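Local coordinates for protein relik capsid n-terminal domain (Oryctolagus cuniculus, PDB 2XGU) that probably assembles, as the N-terminal domain of a lentiviral capsid protein, with copies of itself into the shell of the mature viral core, at residues A20-Q25 and P34-Y39; D71-K76 and L129-E134; N46-D51 and D119-Y124. All blocks are in the same frame, centred on the assembly; numbering follows the deposited sequence. Where two conformers were deposited one is given.

Contact 1 (A20-Q25 and P34-Y39); sequences AAWLKQ and PATITY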
ATOM      1  N   ALA A  20     -11.592  15.343  15.284  1.00 15.45           N
ATOM      2  CA  ALA A  20     -11.128  16.725  15.144  1.00 16.71           C
ATOM      3  C   ALA A  20      -9.647  16.783  14.795  1.00 18.07           C
ATOM      4  O   ALA A  20      -9.243  17.588  13.961  1.00 17.85           O
ATOM      5  CB  ALA A  20     -11.416  17.527  16.402  1.00 16.72           C
ATOM      6  N   ALA A  21      -8.845  15.922  15.426  1.00 16.22           N
ATOM      7  CA  ALA A  21      -7.405  15.912  15.193  1.00 14.10           C
ATOM      8  C   ALA A  21      -7.041  15.434  13.776  1.00 13.11           C
ATOM      9  O   ALA A  21      -6.156  16.007  13.128  1.00 15.29           O
ATOM     10  CB  ALA A  21      -6.715  15.058  16.252  1.00 14.83           C
ATOM     11  N   TRP A  22      -7.723  14.393  13.309  1.00 13.66           N
ATOM     12  CA  TRP A  22      -7.550  13.903  11.951  1.00 13.86           C
ATOM     13  C   TRP A  22      -7.920  14.987  10.939  1.00 15.74           C
ATOM     14  O   TRP A  22      -7.190  15.224   9.977  1.00 14.28           O
ATOM     15  CB  TRP A  22      -8.426  12.668  11.731  1.00 12.85           C
ATOM     16  CG  TRP A  22      -8.592  12.287  10.278  1.00 10.90           C
ATOM     17  CD1 TRP A  22      -9.754  12.331   9.559  1.00 14.13           C
ATOM     18  CD2 TRP A  22      -7.574  11.837   9.366  1.00 12.03           C
ATOM     19  NE1 TRP A  22      -9.531  11.917   8.271  1.00 14.27           N
ATOM     20  CE2 TRP A  22      -8.208  11.605   8.123  1.00 15.14           C
ATOM     21  CE3 TRP A  22      -6.202  11.577   9.488  1.00 13.00           C
ATOM     22  CZ2 TRP A  22      -7.513  11.154   6.996  1.00 17.16           C
ATOM     23  CZ3 TRP A  22      -5.509  11.118   8.358  1.00 15.99           C
ATOM     24  CH2 TRP A  22      -6.170  10.919   7.134  1.00 16.97           C
ATOM     25  N   LEU A  23      -9.046  15.654  11.167  1.00 14.36           N
ATOM     26  CA  LEU A  23      -9.466  16.713  10.253  1.00 16.79           C
ATOM     27  C   LEU A  23      -8.460  17.865  10.183  1.00 17.67           C
ATOM     28  O   LEU A  23      -8.196  18.387   9.097  1.00 19.01           O
ATOM     29  CB  LEU A  23     -10.870  17.220  10.603  1.00 17.86           C
ATOM     30  CG  LEU A  23     -11.956  16.166  10.398  1.00 19.82           C
ATOM     31  CD1 LEU A  23     -13.322  16.713  10.805  1.00 22.04           C
ATOM     32  CD2 LEU A  23     -11.985  15.669   8.957  1.00 22.25           C
ATOM     33  N   LYS A  24      -7.890  18.257  11.326  1.00 15.94           N
ATOM     34  CA  LYS A  24      -6.873  19.306  11.334  1.00 16.06           C
ATOM     35  C   LYS A  24      -5.631  18.865  10.558  1.00 18.73           C
ATOM     36  O   LYS A  24      -5.039  19.650   9.828  1.00 21.18           O
ATOM     37  CB  LYS A  24      -6.496  19.697  12.763  1.00 21.02           C
ATOM     38  CG  LYS A  24      -7.547  20.543  13.473  1.00 27.80           C
ATOM     39  N   GLN A  25      -5.250  17.598  10.709  1.00 17.06           N
ATOM     40  CA  GLN A  25      -4.090  17.056  10.002  1.00 19.85           C
ATOM     41  C   GLN A  25      -4.308  17.169   8.501  1.00 18.40           C
ATOM     42  O   GLN A  25      -3.437  17.642   7.778  1.00 20.23           O
ATOM     43  CB  GLN A  25      -3.830  15.596  10.413  1.00 17.16           C
ATOM     44  CG  GLN A  25      -2.737  14.876   9.632  1.00 18.51           C
ATOM     45  CD  GLN A  25      -1.367  15.490   9.813  1.00 20.09           C
ATOM     46  OE1 GLN A  25      -1.071  16.083  10.853  1.00 20.56           O
ATOM     47  NE2 GLN A  25      -0.521  15.362   8.794  1.00 19.26           N
ATOM     48  N   PRO A  34       2.584  12.861   2.439  1.00 17.78           N
ATOM     49  CA  PRO A  34       3.206  11.715   3.122  1.00 14.95           C
ATOM     50  C   PRO A  34       2.983  11.697   4.643  1.00 14.03           C
ATOM     51  O   PRO A  34       2.688  10.644   5.202  1.00 15.31           O
ATOM     52  CB  PRO A  34       4.692  11.882   2.802  1.00 19.38           C
ATOM     53  CG  PRO A  34       4.717  12.620   1.536  1.00 20.01           C
ATOM     54  CD  PRO A  34       3.537  13.554   1.553  1.00 18.03           C
ATOM     55  N   ALA A  35       3.121  12.844   5.311  1.00 15.91           N
ATOM     56  CA  ALA A  35       2.918  12.865   6.749  1.00 15.61           C
ATOM     57  C   ALA A  35       1.490  12.477   7.143  1.00 15.30           C
ATOM     58  O   ALA A  35       1.267  11.894   8.206  1.00 15.74           O
ATOM     59  CB  ALA A  35       3.249  14.240   7.309  1.00 21.93           C
ATOM     60  N   THR A  36       0.522  12.851   6.312  1.00 13.45           N
ATOM     61  CA  THR A  36      -0.878  12.514   6.589  1.00 15.14           C
ATOM     62  C   THR A  36      -1.142  11.010   6.449  1.00 13.82           C
ATOM     63  O   THR A  36      -1.913  10.417   7.229  1.00 11.90           O
ATOM     64  CB  THR A  36      -1.824  13.313   5.696  1.00 16.39           C
ATOM     65  OG1 THR A  36      -1.586  14.702   5.931  1.00 17.69           O
ATOM     66  CG2 THR A  36      -3.288  12.994   6.019  1.00 14.00           C
ATOM     67  N   ILE A  37      -0.510  10.395   5.455  1.00 14.22           N
ATOM     68  CA  ILE A  37      -0.623   8.951   5.257  1.00 11.60           C
ATOM     69  C   ILE A  37      -0.009   8.178   6.435  1.00 10.73           C
ATOM     70  O   ILE A  37      -0.614   7.263   6.972  1.00 11.80           O
ATOM     71  CB  ILE A  37      -0.013   8.519   3.920  1.00 11.06           C
ATOM     72  CG1 ILE A  37      -0.687   9.266   2.756  1.00 14.47           C
ATOM     73  CG2 ILE A  37      -0.127   7.004   3.768  1.00 12.09           C
ATOM     74  CD1 ILE A  37       0.008   9.071   1.386  1.00 18.52           C
ATOM     75  N   THR A  38       1.170   8.588   6.886  1.00 13.24           N
ATOM     76  CA  THR A  38       1.733   7.997   8.088  1.00 11.90           C
ATOM     77  C   THR A  38       0.799   8.175   9.299  1.00 11.93           C
ATOM     78  O   THR A  38       0.569   7.251  10.074  1.00 12.82           O
ATOM     79  CB  THR A  38       3.073   8.641   8.390  1.00 15.64           C
ATOM     80  OG1 THR A  38       3.975   8.348   7.316  1.00 16.01           O
ATOM     81  CG2 THR A  38       3.650   8.122   9.695  1.00 19.08           C
ATOM     82  N   TYR A  39       0.255   9.377   9.442  1.00 12.57           N
ATOM     83  CA  TYR A  39      -0.680   9.671  10.533  1.00 11.79           C
ATOM     84  C   TYR A  39      -1.888   8.735  10.493  1.00 11.70           C
ATOM     85  O   TYR A  39      -2.267   8.153  11.520  1.00 11.52           O
ATOM     86  CB  TYR A  39      -1.124  11.140  10.432  1.00 11.43           C
ATOM     87  CG  TYR A  39      -1.973  11.689  11.573  1.00 11.44           C
ATOM     88  CD1 TYR A  39      -1.426  12.583  12.492  1.00 13.87           C
ATOM     89  CD2 TYR A  39      -3.315  11.361  11.703  1.00 12.69           C
ATOM     90  CE1 TYR A  39      -2.182  13.117  13.521  1.00 14.07           C
ATOM     91  CE2 TYR A  39      -4.087  11.903  12.749  1.00 13.34           C
ATOM     92  CZ  TYR A  39      -3.507  12.771  13.640  1.00 13.31           C
ATOM     93  OH  TYR A  39      -4.253  13.318  14.662  1.00 13.67           O
TER
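Thr36 OG1 is held by two bonds: it accepts from Gln25 NE2 across the contact and is hydrogen-bonded to Gly30 O in the turn between the helices. The NE2-OG1 bond between Gln25 and Thr36 is 3.1 Å long and fairly straight (155° at the hydrogen), with the oxygen close to the amide plane. With CG anti to its backbone N, Gln25 lays that carbon over one face of the Tyr39 phenol as a CH-pi contact, Gln25 CG lying 4.0 Å from the Tyr39 ring centroid. The bend at chi2 (63°) then carries the amide past the ring, almost parallel to it. Tyr39 runs back the other way, so that its OH ends 3.4 Å from Ala21 CB. Trp22 meets the phenol with the rim of its six-membered ring: Trp22 CE3 is 3.6 Å from Tyr39 CD2, which lies at the indole edge, and Thr36 CG2 sits 3.7 Å from Trp22 CH2. The indole N-H points elsewhere, to Thr59 OG1. Segments 20-25 and 34-39 run at 160°, and with a short linker their helices, 16-29 and 34-43, form an antiparallel helical hairpin, the first helix pair of the mainly helical retroviral capsid N-terminal domain.

Contact 2 (D71-K76 and L129-E134); sequences DKIKEK and LEALQE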
ATOM      1  N   ASP A  71     -11.057   5.339  -5.774  1.00 26.86           N
ATOM      2  CA  ASP A  71     -10.944   4.579  -7.015  1.00 24.90           C
ATOM      3  C   ASP A  71      -9.986   3.391  -6.867  1.00 23.71           C
ATOM      4  O   ASP A  71     -10.245   2.310  -7.408  1.00 25.35           O
ATOM      5  CB  ASP A  71     -10.521   5.480  -8.178  1.00 27.49           C
ATOM      6  CG  ASP A  71     -11.663   6.349  -8.692  1.00 39.52           C
ATOM      7  OD1 ASP A  71     -12.831   6.090  -8.329  1.00 44.04           O
ATOM      8  OD2 ASP A  71     -11.392   7.290  -9.467  1.00 47.99           O
ATOM      9  N   LYS A  72      -8.889   3.585  -6.144  1.00 20.35           N
ATOM     10  CA  LYS A  72      -7.924   2.509  -5.965  1.00 22.86           C
ATOM     11  C   LYS A  72      -8.465   1.428  -5.032  1.00 19.56           C
ATOM     12  O   LYS A  72      -8.238   0.249  -5.267  1.00 21.52           O
ATOM     13  CB  LYS A  72      -6.561   3.035  -5.501  1.00 20.04           C
ATOM     14  CG  LYS A  72      -5.821   3.767  -6.602  1.00 24.83           C
ATOM     15  CD  LYS A  72      -4.426   4.170  -6.188  1.00 30.64           C
ATOM     16  CE  LYS A  72      -3.736   4.897  -7.336  1.00 34.77           C
ATOM     17  NZ  LYS A  72      -3.841   4.146  -8.617  1.00 36.59           N
ATOM     18  N   ILE A  73      -9.192   1.829  -3.989  1.00 17.92           N
ATOM     19  CA  ILE A  73      -9.880   0.870  -3.120  1.00 16.73           C
ATOM     20  C   ILE A  73     -10.877   0.019  -3.907  1.00 19.41           C
ATOM     21  O   ILE A  73     -10.940  -1.204  -3.737  1.00 19.36           O
ATOM     22  CB  ILE A  73     -10.589   1.578  -1.941  1.00 15.53           C
ATOM     23  CG1 ILE A  73      -9.557   2.213  -1.002  1.00 18.50           C
ATOM     24  CG2 ILE A  73     -11.473   0.609  -1.168  1.00 18.91           C
ATOM     25  CD1 ILE A  73     -10.155   3.229  -0.061  1.00 22.57           C
ATOM     26  N   LYS A  74     -11.634   0.659  -4.791  1.00 20.52           N
ATOM     27  CA  LYS A  74     -12.608  -0.059  -5.611  1.00 21.25           C
ATOM     28  C   LYS A  74     -11.917  -1.048  -6.527  1.00 22.83           C
ATOM     29  O   LYS A  74     -12.413  -2.154  -6.744  1.00 23.03           O
ATOM     30  CB  LYS A  74     -13.458   0.913  -6.435  1.00 22.24           C
ATOM     31  CG  LYS A  74     -14.530   1.603  -5.610  1.00 34.02           C
ATOM     32  CD  LYS A  74     -15.392   2.519  -6.456  1.00 43.02           C
ATOM     33  CE  LYS A  74     -16.344   3.330  -5.587  1.00 46.85           C
ATOM     34  NZ  LYS A  74     -17.159   4.288  -6.393  1.00 52.14           N
ATOM     35  N   GLU A  75     -10.766  -0.653  -7.060  1.00 23.00           N
ATOM     36  CA  GLU A  75     -10.005  -1.533  -7.943  1.00 23.93           C
ATOM     37  C   GLU A  75      -9.556  -2.787  -7.195  1.00 20.42           C
ATOM     38  O   GLU A  75      -9.612  -3.890  -7.737  1.00 21.16           O
ATOM     39  CB  GLU A  75      -8.806  -0.798  -8.555  1.00 31.69           C
ATOM     40  CG  GLU A  75      -9.187   0.342  -9.487  1.00 44.14           C
ATOM     41  CD  GLU A  75      -7.984   1.163  -9.931  1.00 56.16           C
ATOM     42  OE1 GLU A  75      -6.840   0.760  -9.626  1.00 59.06           O
ATOM     43  OE2 GLU A  75      -8.186   2.209 -10.588  1.00 60.01           O
ATOM     44  N   LYS A  76      -9.109  -2.611  -5.953  1.00 20.12           N
ATOM     45  CA  LYS A  76      -8.720  -3.740  -5.107  1.00 18.00           C
ATOM     46  C   LYS A  76      -9.902  -4.655  -4.812  1.00 19.66           C
ATOM     47  O   LYS A  76      -9.762  -5.881  -4.782  1.00 19.18           O
ATOM     48  CB  LYS A  76      -8.139  -3.255  -3.780  1.00 21.53           C
ATOM     49  CG  LYS A  76      -6.853  -2.456  -3.909  1.00 30.62           C
ATOM     50  CD  LYS A  76      -6.364  -2.025  -2.528  1.00 34.77           C
ATOM     51  CE  LYS A  76      -5.231  -1.025  -2.610  1.00 30.57           C
ATOM     52  NZ  LYS A  76      -4.088  -1.549  -3.415  1.00 36.05           N
ATOM     53  N   LEU A 129      -4.626   1.932   3.238  1.00 11.72           N
ATOM     54  CA  LEU A 129      -3.271   2.456   3.303  0.73 10.28           C
ATOM     55  C   LEU A 129      -2.522   2.250   1.980  1.00 12.75           C
ATOM     56  O   LEU A 129      -1.797   3.144   1.534  1.00 13.12           O
ATOM     57  CB  LEU A 129      -2.518   1.883   4.523  0.73 11.89           C
ATOM     58  CG  LEU A 129      -2.943   2.572   5.838  0.73 13.75           C
ATOM     59  CD1 LEU A 129      -2.605   1.766   7.086  0.73 12.16           C
ATOM     60  CD2 LEU A 129      -2.324   3.980   5.932  0.73 12.82           C
ATOM     61  N   GLU A 130      -2.707   1.103   1.334  1.00 13.83           N
ATOM     62  CA  GLU A 130      -2.104   0.907   0.019  1.00 14.48           C
ATOM     63  C   GLU A 130      -2.613   1.955  -0.969  1.00 13.70           C
ATOM     64  O   GLU A 130      -1.840   2.515  -1.734  1.00 15.18           O
ATOM     65  CB  GLU A 130      -2.364  -0.508  -0.495  1.00 14.46           C
ATOM     66  CG  GLU A 130      -1.603  -1.531   0.339  1.00 15.05           C
ATOM     67  CD  GLU A 130      -1.912  -2.954  -0.033  1.00 17.64           C
ATOM     68  OE1 GLU A 130      -2.870  -3.170  -0.799  1.00 20.53           O
ATOM     69  OE2 GLU A 130      -1.181  -3.855   0.437  1.00 18.02           O
ATOM     70  N   ALA A 131      -3.913   2.230  -0.947  1.00 13.32           N
ATOM     71  CA  ALA A 131      -4.494   3.204  -1.860  1.00 12.33           C
ATOM     72  C   ALA A 131      -3.932   4.601  -1.620  1.00 14.25           C
ATOM     73  O   ALA A 131      -3.562   5.301  -2.562  1.00 15.03           O
ATOM     74  CB  ALA A 131      -6.012   3.205  -1.741  1.00 15.02           C
ATOM     75  N   LEU A 132      -3.870   5.001  -0.356  1.00 13.86           N
ATOM     76  CA  LEU A 132      -3.259   6.288  -0.009  1.00 14.75           C
ATOM     77  C   LEU A 132      -1.806   6.374  -0.479  1.00 13.77           C
ATOM     78  O   LEU A 132      -1.387   7.357  -1.098  1.00 13.91           O
ATOM     79  CB  LEU A 132      -3.348   6.542   1.496  1.00 13.20           C
ATOM     80  CG  LEU A 132      -4.744   6.821   2.028  1.00 14.00           C
ATOM     81  CD1 LEU A 132      -4.793   6.643   3.535  1.00 15.17           C
ATOM     82  CD2 LEU A 132      -5.115   8.248   1.641  1.00 15.79           C
ATOM     83  N   GLN A 133      -1.033   5.337  -0.175  1.00 15.11           N
ATOM     84  CA  GLN A 133       0.376   5.301  -0.535  1.00 16.91           C
ATOM     85  C   GLN A 133       0.574   5.447  -2.041  1.00 18.98           C
ATOM     86  O   GLN A 133       1.502   6.130  -2.493  1.00 18.16           O
ATOM     87  CB  GLN A 133       0.969   3.975  -0.059  1.00 16.32           C
ATOM     88  CG  GLN A 133       2.355   4.012   0.581  1.00 31.54           C
ATOM     89  CD  GLN A 133       2.453   4.885   1.825  1.00 24.05           C
ATOM     90  OE1 GLN A 133       2.894   6.020   1.739  1.00 21.92           O
ATOM     91  NE2 GLN A 133       2.072   4.351   2.983  1.00 22.27           N
ATOM     92  N   GLU A 134      -0.300   4.811  -2.820  1.00 16.34           N
ATOM     93  CA  GLU A 134      -0.208   4.845  -4.278  1.00 19.41           C
ATOM     94  C   GLU A 134      -0.630   6.200  -4.868  1.00 20.82           C
ATOM     95  O   GLU A 134      -0.385   6.472  -6.044  1.00 24.12           O
ATOM     96  CB  GLU A 134      -0.992   3.673  -4.896  1.00 21.20           C
ATOM     97  CG  GLU A 134      -0.390   2.308  -4.522  1.00 21.91           C
ATOM     98  CD  GLU A 134      -1.367   1.131  -4.613  1.00 38.69           C
ATOM     99  OE1 GLU A 134      -2.387   1.239  -5.330  1.00 45.14           O
ATOM    100  OE2 GLU A 134      -1.104   0.086  -3.963  1.00 31.47           O
TER
HETATM  101  O   HOH W   1      -2.262   1.914  -7.869  1.00 36.50           O
HETATM  102  O   HOH W   2      -4.143  -4.094  -3.349  1.00 63.36           O
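A salt-bridge network of Lys76, Glu130 and Glu134 flanks the crossing of helices 63-83 and 118-134; the axes of segments 71-76 and 129-134 pass 8.8 Å apart at 131°. Ala131 sits at the crossing point: its small CB meets Lys72 CB at 3.8 Å and Ile73 CG1 at an equal distance. Beside this apolar spot, Lys76 runs out extended and turns only at its last torsion (chi4 -56°), bringing NZ between two carboxylates. Both salt bridges are weak as hydrogen bonds, at 3.3 Å from Lys76 NZ to Glu130 OE1 and 3.4 Å from Lys76 NZ to Glu134 OE2, the latter pair meeting tip to tip. A water that accepts from Lys76 NZ also lies within hydrogen-bonding distance of Glu130 OE1, a probable second, bridged link. Lys72 behaves differently: its CD lies 3.7 Å from Glu134 OE1, while its NZ reaches the same oxygen through a water 2.8 Å from NZ. Glu130 OE2 and Glu134 OE2 each face a like-charged oxygen of the second subunit, so Lys76 probably helps offset a crowded negative patch. On the other flank, Ile73 packs on Tyr124 and Val128, Val69 of helix 63-83 supports Ala131, and Leu129 and Leu132 turn away to Phe40, leaving helix 118-134 between helices 63-83 and 34-43.

Contact 3 (N46-D51 and D119-Y124); sequences NFTSVD and DARTLY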
ATOM      1  N   ASN A  46      -6.245  -1.174  14.753  0.52 12.78           N
ATOM      2  CA  ASN A  46      -7.373  -1.759  15.474  0.52 15.38           C
ATOM      3  C   ASN A  46      -8.732  -1.133  15.137  0.52 13.90           C
ATOM      4  O   ASN A  46      -9.738  -1.447  15.770  0.52 13.55           O
ATOM      5  CB  ASN A  46      -7.126  -1.738  16.981  0.52 19.66           C
ATOM      6  CG  ASN A  46      -5.828  -2.432  17.365  0.52 24.30           C
ATOM      7  OD1 ASN A  46      -5.399  -3.379  16.705  0.52 26.88           O
ATOM      8  ND2 ASN A  46      -5.201  -1.963  18.434  0.52 29.38           N
ATOM      9  N   PHE A  47      -8.767  -0.257  14.142  1.00 12.17           N
ATOM     10  CA  PHE A  47     -10.051   0.270  13.657  1.00 12.45           C
ATOM     11  C   PHE A  47     -10.855  -0.828  12.975  1.00 12.28           C
ATOM     12  O   PHE A  47     -10.293  -1.678  12.277  1.00 14.33           O
ATOM     13  CB  PHE A  47      -9.832   1.388  12.632  1.00 14.19           C
ATOM     14  CG  PHE A  47      -9.701   2.765  13.224  1.00 14.10           C
ATOM     15  CD1 PHE A  47      -9.231   2.959  14.512  1.00 17.40           C
ATOM     16  CD2 PHE A  47     -10.056   3.877  12.464  1.00 20.66           C
ATOM     17  CE1 PHE A  47      -9.118   4.251  15.040  1.00 25.21           C
ATOM     18  CE2 PHE A  47      -9.948   5.159  12.989  1.00 25.75           C
ATOM     19  CZ  PHE A  47      -9.480   5.336  14.272  1.00 21.13           C
ATOM     20  N   THR A  48     -12.179  -0.783  13.108  1.00 12.22           N
ATOM     21  CA  THR A  48     -13.022  -1.625  12.258  1.00 12.48           C
ATOM     22  C   THR A  48     -13.202  -0.950  10.893  1.00 11.38           C
ATOM     23  O   THR A  48     -12.807   0.203  10.689  1.00 11.93           O
ATOM     24  CB  THR A  48     -14.419  -1.820  12.868  1.00 11.81           C
ATOM     25  OG1 THR A  48     -15.153  -0.586  12.764  1.00 13.30           O
ATOM     26  CG2 THR A  48     -14.319  -2.233  14.326  1.00 14.60           C
ATOM     27  N   SER A  49     -13.786  -1.666   9.939  1.00 12.85           N
ATOM     28  CA  SER A  49     -14.044  -1.080   8.636  0.72 12.54           C
ATOM     29  C   SER A  49     -15.024   0.095   8.749  1.00 12.37           C
ATOM     30  O   SER A  49     -14.910   1.089   8.022  1.00 15.53           O
ATOM     31  CB  SER A  49     -14.526  -2.156   7.655  0.72 12.82           C
ATOM     32  OG  SER A  49     -13.550  -3.187   7.573  0.72 13.59           O
ATOM     33  N   VAL A  50     -15.978  -0.010   9.668  1.00 11.56           N
ATOM     34  CA  VAL A  50     -16.912   1.094   9.909  1.00 13.39           C
ATOM     35  C   VAL A  50     -16.188   2.347  10.445  1.00 12.49           C
ATOM     36  O   VAL A  50     -16.470   3.470  10.010  1.00 13.61           O
ATOM     37  CB  VAL A  50     -18.051   0.673  10.861  1.00 14.89           C
ATOM     38  CG1 VAL A  50     -18.895   1.879  11.261  1.00 17.40           C
ATOM     39  CG2 VAL A  50     -18.934  -0.394  10.183  1.00 18.00           C
ATOM     40  N   ASP A  51     -15.262   2.157  11.380  1.00 12.33           N
ATOM     41  CA  ASP A  51     -14.432   3.243  11.883  1.00 12.04           C
ATOM     42  C   ASP A  51     -13.644   3.915  10.744  1.00 11.23           C
ATOM     43  O   ASP A  51     -13.527   5.137  10.695  1.00 11.87           O
ATOM     44  CB  ASP A  51     -13.405   2.715  12.891  1.00 10.45           C
ATOM     45  CG  ASP A  51     -14.029   2.156  14.159  1.00 13.37           C
ATOM     46  OD1 ASP A  51     -15.126   2.578  14.556  1.00 15.59           O
ATOM     47  OD2 ASP A  51     -13.384   1.286  14.802  1.00 14.11           O
ATOM     48  N   ASP A 119      -9.948 -10.440  11.005  1.00 16.25           N
ATOM     49  CA  ASP A 119      -9.007 -10.411   9.898  1.00 14.75           C
ATOM     50  C   ASP A 119      -9.470  -9.418   8.821  1.00 12.78           C
ATOM     51  O   ASP A 119      -8.647  -8.728   8.216  1.00 14.15           O
ATOM     52  CB  ASP A 119      -8.803 -11.806   9.312  1.00 14.85           C
ATOM     53  CG  ASP A 119      -7.848 -11.808   8.150  1.00 19.22           C
ATOM     54  OD1 ASP A 119      -6.669 -11.437   8.341  1.00 20.81           O
ATOM     55  OD2 ASP A 119      -8.288 -12.147   7.041  1.00 16.93           O
ATOM     56  N   ALA A 120     -10.774  -9.340   8.578  1.00 14.40           N
ATOM     57  CA  ALA A 120     -11.297  -8.483   7.513  1.00 13.54           C
ATOM     58  C   ALA A 120     -10.978  -7.006   7.716  1.00 13.80           C
ATOM     59  O   ALA A 120     -10.624  -6.319   6.763  1.00 13.94           O
ATOM     60  CB  ALA A 120     -12.791  -8.674   7.374  1.00 16.37           C
ATOM     61  N   ARG A 121     -11.127  -6.508   8.946  1.00 13.52           N
ATOM     62  CA  ARG A 121     -10.849  -5.103   9.201  1.00 12.35           C
ATOM     63  C   ARG A 121      -9.366  -4.827   9.031  1.00 14.82           C
ATOM     64  O   ARG A 121      -8.989  -3.734   8.622  1.00 13.03           O
ATOM     65  CB  ARG A 121     -11.336  -4.670  10.590  1.00 12.56           C
ATOM     66  CG  ARG A 121     -10.695  -5.402  11.750  1.00 13.98           C
ATOM     67  CD  ARG A 121     -11.267  -4.882  13.066  1.00 20.31           C
ATOM     68  NE  ARG A 121     -11.106  -5.853  14.135  1.00 23.39           N
ATOM     69  CZ  ARG A 121      -9.982  -6.018  14.816  1.00 18.14           C
ATOM     70  NH1 ARG A 121      -8.924  -5.267  14.532  1.00 23.29           N
ATOM     71  NH2 ARG A 121      -9.911  -6.934  15.779  1.00 22.65           N
ATOM     72  N   THR A 122      -8.524  -5.811   9.340  1.00 12.07           N
ATOM     73  CA  THR A 122      -7.084  -5.682   9.144  0.64 13.22           C
ATOM     74  C   THR A 122      -6.769  -5.570   7.650  1.00 12.79           C
ATOM     75  O   THR A 122      -5.937  -4.773   7.218  1.00 12.20           O
ATOM     76  CB  THR A 122      -6.342  -6.905   9.700  0.64 13.44           C
ATOM     77  OG1 THR A 122      -6.775  -7.165  11.044  0.64 19.66           O
ATOM     78  CG2 THR A 122      -4.846  -6.656   9.700  0.64 17.78           C
ATOM     79  N   LEU A 123      -7.447  -6.393   6.862  1.00 12.91           N
ATOM     80  CA  LEU A 123      -7.266  -6.392   5.412  1.00 12.92           C
ATOM     81  C   LEU A 123      -7.773  -5.088   4.791  1.00 14.42           C
ATOM     82  O   LEU A 123      -7.140  -4.532   3.880  1.00 14.75           O
ATOM     83  CB  LEU A 123      -7.976  -7.597   4.795  1.00 13.35           C
ATOM     84  CG  LEU A 123      -7.853  -7.703   3.278  1.00 15.69           C
ATOM     85  CD1 LEU A 123      -6.400  -7.847   2.851  1.00 21.64           C
ATOM     86  CD2 LEU A 123      -8.684  -8.878   2.750  1.00 14.64           C
ATOM     87  N   TYR A 124      -8.899  -4.587   5.284  1.00 12.21           N
ATOM     88  CA  TYR A 124      -9.432  -3.339   4.738  1.00 12.10           C
ATOM     89  C   TYR A 124      -8.493  -2.166   5.028  1.00 14.37           C
ATOM     90  O   TYR A 124      -8.273  -1.309   4.163  1.00 13.69           O
ATOM     91  CB  TYR A 124     -10.828  -3.036   5.291  1.00 12.87           C
ATOM     92  CG  TYR A 124     -11.491  -1.814   4.685  1.00 11.03           C
ATOM     93  CD1 TYR A 124     -11.477  -1.601   3.313  1.00 11.81           C
ATOM     94  CD2 TYR A 124     -12.134  -0.885   5.490  1.00 12.02           C
ATOM     95  CE1 TYR A 124     -12.095  -0.503   2.741  1.00 12.32           C
ATOM     96  CE2 TYR A 124     -12.766   0.221   4.931  1.00 15.70           C
ATOM     97  CZ  TYR A 124     -12.732   0.411   3.560  1.00 14.04           C
ATOM     98  OH  TYR A 124     -13.358   1.501   2.989  1.00 17.74           O
TER
HETATM   99  O   HOH W   3      -8.128  -2.074  10.848  1.00 29.46           O
HETATM  100  O   HOH W   4      -8.111  -3.383  12.863  1.00 33.29           O
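Ser49 and Tyr124 make the close-packed side, Arg121 and two waters the looser one. Ser49 OG lies 3.4 Å from Tyr124 CD2, and Ser49 CB lies beside the same ring carbon; neither hydroxyl binds across, since Ser49 OG is hydrogen-bonded to Ile102 O and Tyr124 OH to Asn53 OD1. Just before helix 49-57, a capping box fixes the backbone: Asp51 N donates to Thr48 OG1 at 3.1 Å, and Thr48 N returns a nearly straight bond (168°) to Asp51 OD2 at 2.9 Å, meeting the carboxylate from above its plane. Arg121 starts from the crowded position between backbone N and carbonyl carbon (chi1 61°), then runs extended, so that its CD touches Phe47 O at 3.4 Å. Toward its guanidinium, water takes over. One water accepts from Arg121 NH1 at 2.6 Å and donates to Phe47 O; a second donates both to Phe47 O, at 2.6 Å, and to Arg121 O. Phe47 O thus receives two water protons, which implies a joint of van der Waals contact and hydration, in which the Arg121 charge meets no carboxylate of the two segments and probably adds little direct electrostatic hold.

How the contacts relate
Contact 3 is the most buried and lies nearest the chain centre, whereas contacts 1 and 2 are partly buried and both touch the second subunit. Contacts 2 and 3 share helix 118-134, and their segments alternate along the chain. Contact 1 is closed earlier, between neighbouring helices, yet it reaches contact 2 through Ile37, which lies against Leu132 and Gln133; it does not touch contact 3. The chemistry follows position: aromatic packing with one direct amide bond in contact 1, direct salt bridges supplemented by water beside the subunit interface in contact 2, and polar links made through water alone in contact 3.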